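Local atomic coordinates of putative short-chain dehydrogenase/reductase (Corynebacterium glutamicum, PDB entry 3E9N), a protein that belongs to the short-chain dehydrogenase/reductase family and probably acts as a nucleotide-dependent oxidoreductase, possibly on acetoacetyl-CoA, although its function is unproven. Residues Ala13-Ile19 against His40-Leu44; Leu118-Arg122 against Glu164-Ile169. All coordinates share one frame; numbering follows the deposited sequence.

How the contacts relate
Both contacts belong to one Rossmann-type unit, a parallel sheet of strand order 3-2-1-4-5-6-7 with helices on its faces. They follow in series along the chain. Contact 1 joins the glycine-rich turn after strand 7-11, with the start of helix 16-25, to helix 38-45, which follows strand 30-35. Contact 2 joins helix 95-124, just before strand 127-131, to the loop entering strand 170-176. Contact 1 thus lies where strands end, at the side where this family binds its cofactor, and contact 2 where strands begin. Their centres are about 27 Å apart, on opposite sides of the chain's centre, and their nearest atoms about 16 Å apart.

Contact 1: residues Ala13-Ile19 against His40-Leu44; sequences ATGGMGI and HLAAL
Thr14 meets Leu41 and His40 at the tight end of this contact. Its CG2 packs 3.5 Å from Leu41 CG, the two side chains crossing at about a right angle, while Thr14 CB lies 3.6 Å from His40 CB. The threonine is turned so that OG1 sits between its backbone N and carbonyl carbon (chi1 69°) and CG2 lies beside the N; the methyl therefore faces helix 38-45, and OG1 accepts from the backbone N-H groups of Arg36 and Asn37. Deeper in, Leu44 brings CD1 to 3.4 Å from Ala13 O and 4.2 Å from Ala13 CB. The packing slackens toward Ile19, whose CG1 comes no closer than 4.5 Å to Leu44 CD2.

The exposed side belongs to His40. Ile19 CD1 stands over one face of its ring, 4.0 Å from the centroid and 14° off the normal, a CH-pi contact displaced toward the rim. Thr14 O approaches the same ring obliquely at CD2. The segments meet through apolar packing and this CH-pi contact, with no polar bond between them. Residues 13-18 belong to the TGxxxGxG turn of classical short-chain dehydrogenases, which as in relatives probably receives the cofactor; Gly15 is the N-cap of helix 16-25.

Asn37 also takes His40 N through OD1, tying the start of helix 38-45 to the same junction as Thr14. Ala13 is backbone-bonded to Leu34 of strand 30-35, Leu41 and Leu44 rest on Glu54 and Val50 of strand 50-54, and Val22 of helix 16-25 touches both Ala13 and Leu44.

Contact 2: residues Leu118-Arg122 against Glu164-Ile169; sequences LPALR and EANNGI
Arg122 grips the carboxylate of Glu164 side-on with two nitrogens, one to each oxygen. The bond from Arg122 NH2 to Glu164 OE2 is 3.0 Å long and nearly straight (172°), lying in the guanidinium plane and using the syn lone pair. Its companion from Arg122 NE to Glu164 OE1, also 3.0 Å, is more bent and reaches its oxygen on the syn side but out of the carboxylate plane. The two flat groups are 26° apart, close to coplanar. Glu164 OE1 also accepts from Asn167 ND2 at 2.7 Å, from the opposite face to NE, so two donors clasp this oxygen. The same ND2 lies over one face of the guanidinium, 3.6 Å from Arg122 NE. Such an environment would probably stabilise the negative charge of Glu164.

On the apolar side of the contact, Ile169 CD1 fits among Leu118 CD1, Leu121 CB and Arg122 CG, each 3.7 Å away. With CG anti to the backbone N (chi1 -155°), Leu118 carries CD1 to Ile169 and CD2 to 3.8 Å from Glu164 OE2.

In the Rossmann fold this joins the C-terminal part of helix 95-124 to the turn leading into strand 170-176. That turn has the bonding of a Schellman motif: Gly168 N to Ala165 O, a weak bond from Ile169 N to Glu164 O, and Gly168 at positive phi. Asn167 N also bonds to Glu164 O, a turn that leaves the asparagine side chain beside the carboxylate. Farther out, Ala120 is backbone-bonded to Val76, against which Leu121 packs, and Gly168 O accepts from Arg230 of the second subunit.

Contact 1: residues Ala13-Ile19 against His40-Leu44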
loop_
_atom_site.group_PDB
_atom_site.type_symbol
_atom_site.label_atom_id
_atom_site.label_comp_id
_atom_site.label_asym_id
_atom_site.label_seq_id
_atom_site.Cartn_x
_atom_site.Cartn_y
_atom_site.Cartn_z
ATOM N N ALA A 13 10.133 -28.102 -0.323
ATOM C CA ALA A 13 9.690 -29.028 0.717
ATOM C C ALA A 13 10.783 -29.456 1.690
ATOM O O ALA A 13 10.465 -30.034 2.757
ATOM C CB ALA A 13 9.041 -30.258 0.094
ATOM N N THR A 14 12.056 -29.240 1.327
ATOM C CA THR A 14 13.165 -29.608 2.205
ATOM C C THR A 14 13.766 -28.436 3.014
ATOM O O THR A 14 14.615 -28.646 3.949
ATOM C CB THR A 14 14.246 -30.534 1.505
ATOM O OG1 THR A 14 14.983 -29.831 0.498
ATOM C CG2 THR A 14 13.594 -31.798 0.879
ATOM N N GLY A 15 13.316 -27.207 2.706
ATOM C CA GLY A 15 13.633 -26.046 3.542
ATOM C C GLY A 15 12.938 -26.185 4.882
ATOM O O GLY A 15 12.106 -27.061 5.034
ATOM N N GLY A 16 13.272 -25.331 5.855
ATOM C CA GLY A 16 12.658 -25.366 7.197
ATOM C C GLY A 16 11.134 -25.253 7.212
ATOM O O GLY A 16 10.445 -26.074 7.834
ATOM N N MET A 17 10.601 -24.255 6.511
ATOM C CA MET A 17 9.135 -24.069 6.350
ATOM C C MET A 17 8.453 -25.255 5.646
ATOM O O MET A 17 7.460 -25.780 6.129
ATOM C CB MET A 17 8.833 -22.781 5.566
ATOM C CG MET A 17 9.087 -21.406 6.305
ATOM S SD MET A 17 8.838 -20.001 5.115
ATOM C CE MET A 17 9.280 -18.648 6.154
ATOM N N GLY A 18 8.971 -25.661 4.487
ATOM C CA GLY A 18 8.335 -26.739 3.742
ATOM C C GLY A 18 8.230 -28.030 4.544
ATOM O O GLY A 18 7.205 -28.707 4.537
ATOM N N ILE A 19 9.278 -28.397 5.254
ATOM C CA ILE A 19 9.170 -29.569 6.120
ATOM C C ILE A 19 7.982 -29.484 7.059
ATOM O O ILE A 19 7.178 -30.438 7.138
ATOM C CB ILE A 19 10.463 -29.809 6.929
ATOM C CG1 ILE A 19 11.596 -30.266 5.978
ATOM C CG2 ILE A 19 10.233 -30.853 8.074
ATOM C CD1 ILE A 19 13.037 -29.993 6.517
ATOM N N HIS A 40 16.468 -35.026 3.543
ATOM C CA HIS A 40 15.222 -34.535 4.138
ATOM C C HIS A 40 14.086 -35.214 3.419
ATOM O O HIS A 40 13.047 -35.533 4.029
ATOM C CB HIS A 40 15.076 -33.020 4.030
ATOM C CG HIS A 40 15.939 -32.261 4.986
ATOM N ND1 HIS A 40 15.991 -32.550 6.333
ATOM C CD2 HIS A 40 16.777 -31.217 4.789
ATOM C CE1 HIS A 40 16.825 -31.714 6.927
ATOM N NE2 HIS A 40 17.315 -30.893 6.011
ATOM N N LEU A 41 14.321 -35.456 2.126
ATOM C CA LEU A 41 13.343 -36.083 1.236
ATOM C C LEU A 41 13.091 -37.506 1.694
ATOM O O LEU A 41 11.943 -37.933 1.824
ATOM C CB LEU A 41 13.820 -36.040 -0.219
ATOM C CG LEU A 41 13.667 -34.712 -0.983
ATOM C CD1 LEU A 41 14.078 -34.872 -2.448
ATOM C CD2 LEU A 41 12.224 -34.154 -0.887
ATOM N N ALA A 42 14.178 -38.219 1.991
ATOM C CA ALA A 42 14.083 -39.560 2.565
ATOM C C ALA A 42 13.358 -39.439 3.880
ATOM O O ALA A 42 12.377 -40.147 4.141
ATOM C CB ALA A 42 15.461 -40.165 2.772
ATOM N N ALA A 43 13.819 -38.527 4.720
ATOM C CA ALA A 43 13.125 -38.321 5.997
ATOM C C ALA A 43 11.618 -38.054 5.773
ATOM O O ALA A 43 10.764 -38.636 6.454
ATOM C CB ALA A 43 13.794 -37.185 6.814
ATOM N N LEU A 44 11.301 -37.209 4.795
ATOM C CA LEU A 44 9.900 -36.901 4.469
ATOM C C LEU A 44 9.087 -38.120 4.027
ATOM O O LEU A 44 7.940 -38.282 4.461
ATOM C CB LEU A 44 9.789 -35.784 3.419
ATOM C CG LEU A 44 10.110 -34.334 3.824
ATOM C CD1 LEU A 44 10.187 -33.468 2.603
ATOM C CD2 LEU A 44 9.061 -33.764 4.758
#

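Contact 2: residues Leu118-Arg122 against Glu164-Ile169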
loop_
_atom_site.group_PDB
_atom_site.type_symbol
_atom_site.label_atom_id
_atom_site.label_comp_id
_atom_site.label_asym_id
_atom_site.label_seq_id
_atom_site.Cartn_x
_atom_site.Cartn_y
_atom_site.Cartn_z
ATOM N N LEU A 118 -3.011 -25.381 -13.341
ATOM C CA LEU A 118 -4.312 -24.718 -13.420
ATOM C C LEU A 118 -5.553 -25.636 -13.616
ATOM O O LEU A 118 -6.584 -25.441 -12.953
ATOM C CB LEU A 118 -4.293 -23.597 -14.482
ATOM C CG LEU A 118 -5.295 -22.472 -14.282
ATOM C CD1 LEU A 118 -5.261 -21.971 -12.821
ATOM C CD2 LEU A 118 -4.993 -21.337 -15.192
ATOM N N PRO A 119 -5.501 -26.583 -14.568
ATOM C CA PRO A 119 -6.730 -27.368 -14.834
ATOM C C PRO A 119 -7.145 -28.179 -13.639
ATOM O O PRO A 119 -8.334 -28.300 -13.353
ATOM C CB PRO A 119 -6.301 -28.316 -15.978
ATOM C CG PRO A 119 -5.297 -27.481 -16.776
ATOM C CD PRO A 119 -4.531 -26.664 -15.699
ATOM N N ALA A 120 -6.148 -28.751 -12.977
ATOM C CA ALA A 120 -6.370 -29.516 -11.777
ATOM C C ALA A 120 -6.801 -28.627 -10.586
ATOM O O ALA A 120 -7.467 -29.108 -9.663
ATOM C CB ALA A 120 -5.101 -30.292 -11.425
ATOM N N LEU A 121 -6.363 -27.368 -10.567
ATOM C CA LEU A 121 -6.668 -26.480 -9.456
ATOM C C LEU A 121 -8.155 -26.078 -9.574
ATOM O O LEU A 121 -8.854 -26.017 -8.579
ATOM C CB LEU A 121 -5.795 -25.212 -9.486
ATOM C CG LEU A 121 -4.358 -25.366 -9.045
ATOM C CD1 LEU A 121 -3.450 -24.141 -9.477
ATOM C CD2 LEU A 121 -4.195 -25.722 -7.572
ATOM N N ARG A 122 -8.591 -25.804 -10.801
ATOM C CA ARG A 122 -9.952 -25.447 -11.097
ATOM C C ARG A 122 -10.853 -26.602 -10.810
ATOM O O ARG A 122 -11.895 -26.424 -10.171
ATOM C CB ARG A 122 -10.071 -25.106 -12.567
ATOM C CG ARG A 122 -9.511 -23.740 -12.879
ATOM C CD ARG A 122 -9.648 -23.435 -14.335
ATOM N NE ARG A 122 -9.063 -22.145 -14.671
ATOM C CZ ARG A 122 -9.069 -21.647 -15.903
ATOM N NH1 ARG A 122 -9.636 -22.338 -16.880
ATOM N NH2 ARG A 122 -8.533 -20.460 -16.163
ATOM N N GLU A 164 -8.856 -15.866 -11.195
ATOM C CA GLU A 164 -9.371 -17.218 -10.947
ATOM C C GLU A 164 -10.489 -17.358 -9.925
ATOM O O GLU A 164 -10.961 -18.482 -9.716
ATOM C CB GLU A 164 -8.230 -18.167 -10.593
ATOM C CG GLU A 164 -7.223 -18.320 -11.737
ATOM C CD GLU A 164 -7.849 -18.971 -12.957
ATOM O OE1 GLU A 164 -8.787 -19.794 -12.792
ATOM O OE2 GLU A 164 -7.412 -18.665 -14.081
ATOM N N ALA A 165 -10.907 -16.261 -9.273
ATOM C CA ALA A 165 -11.953 -16.357 -8.218
ATOM C C ALA A 165 -13.220 -17.072 -8.693
ATOM O O ALA A 165 -13.727 -17.963 -8.001
ATOM C CB ALA A 165 -12.301 -14.982 -7.645
ATOM N N ASN A 166 -13.715 -16.689 -9.873
ATOM C CA ASN A 166 -14.890 -17.350 -10.481
ATOM C C ASN A 166 -14.751 -18.849 -10.747
ATOM O O ASN A 166 -15.750 -19.578 -10.879
ATOM C CB ASN A 166 -15.303 -16.640 -11.775
ATOM C CG ASN A 166 -16.026 -15.348 -11.492
ATOM O OD1 ASN A 166 -15.465 -14.264 -11.682
ATOM N ND2 ASN A 166 -17.254 -15.451 -10.945
ATOM N N ASN A 167 -13.515 -19.325 -10.828
ATOM C CA ASN A 167 -13.349 -20.736 -11.067
ATOM C C ASN A 167 -13.237 -21.539 -9.814
ATOM O O ASN A 167 -13.015 -22.750 -9.893
ATOM C CB ASN A 167 -12.170 -20.975 -11.959
ATOM C CG ASN A 167 -12.325 -20.265 -13.264
ATOM O OD1 ASN A 167 -13.405 -20.308 -13.863
ATOM N ND2 ASN A 167 -11.286 -19.553 -13.692
ATOM N N GLY A 168 -13.387 -20.885 -8.653
ATOM C CA GLY A 168 -13.404 -21.642 -7.420
ATOM C C GLY A 168 -12.041 -21.691 -6.779
ATOM O O GLY A 168 -11.884 -22.296 -5.702
ATOM N N ILE A 169 -11.050 -21.064 -7.415
ATOM C CA ILE A 169 -9.702 -21.046 -6.855
ATOM C C ILE A 169 -9.497 -19.940 -5.821
ATOM O O ILE A 169 -9.898 -18.782 -6.028
ATOM C CB ILE A 169 -8.625 -20.922 -7.954
ATOM C CG1 ILE A 169 -8.681 -22.148 -8.898
ATOM C CG2 ILE A 169 -7.216 -20.712 -7.329
ATOM C CD1 ILE A 169 -7.702 -22.098 -10.048
#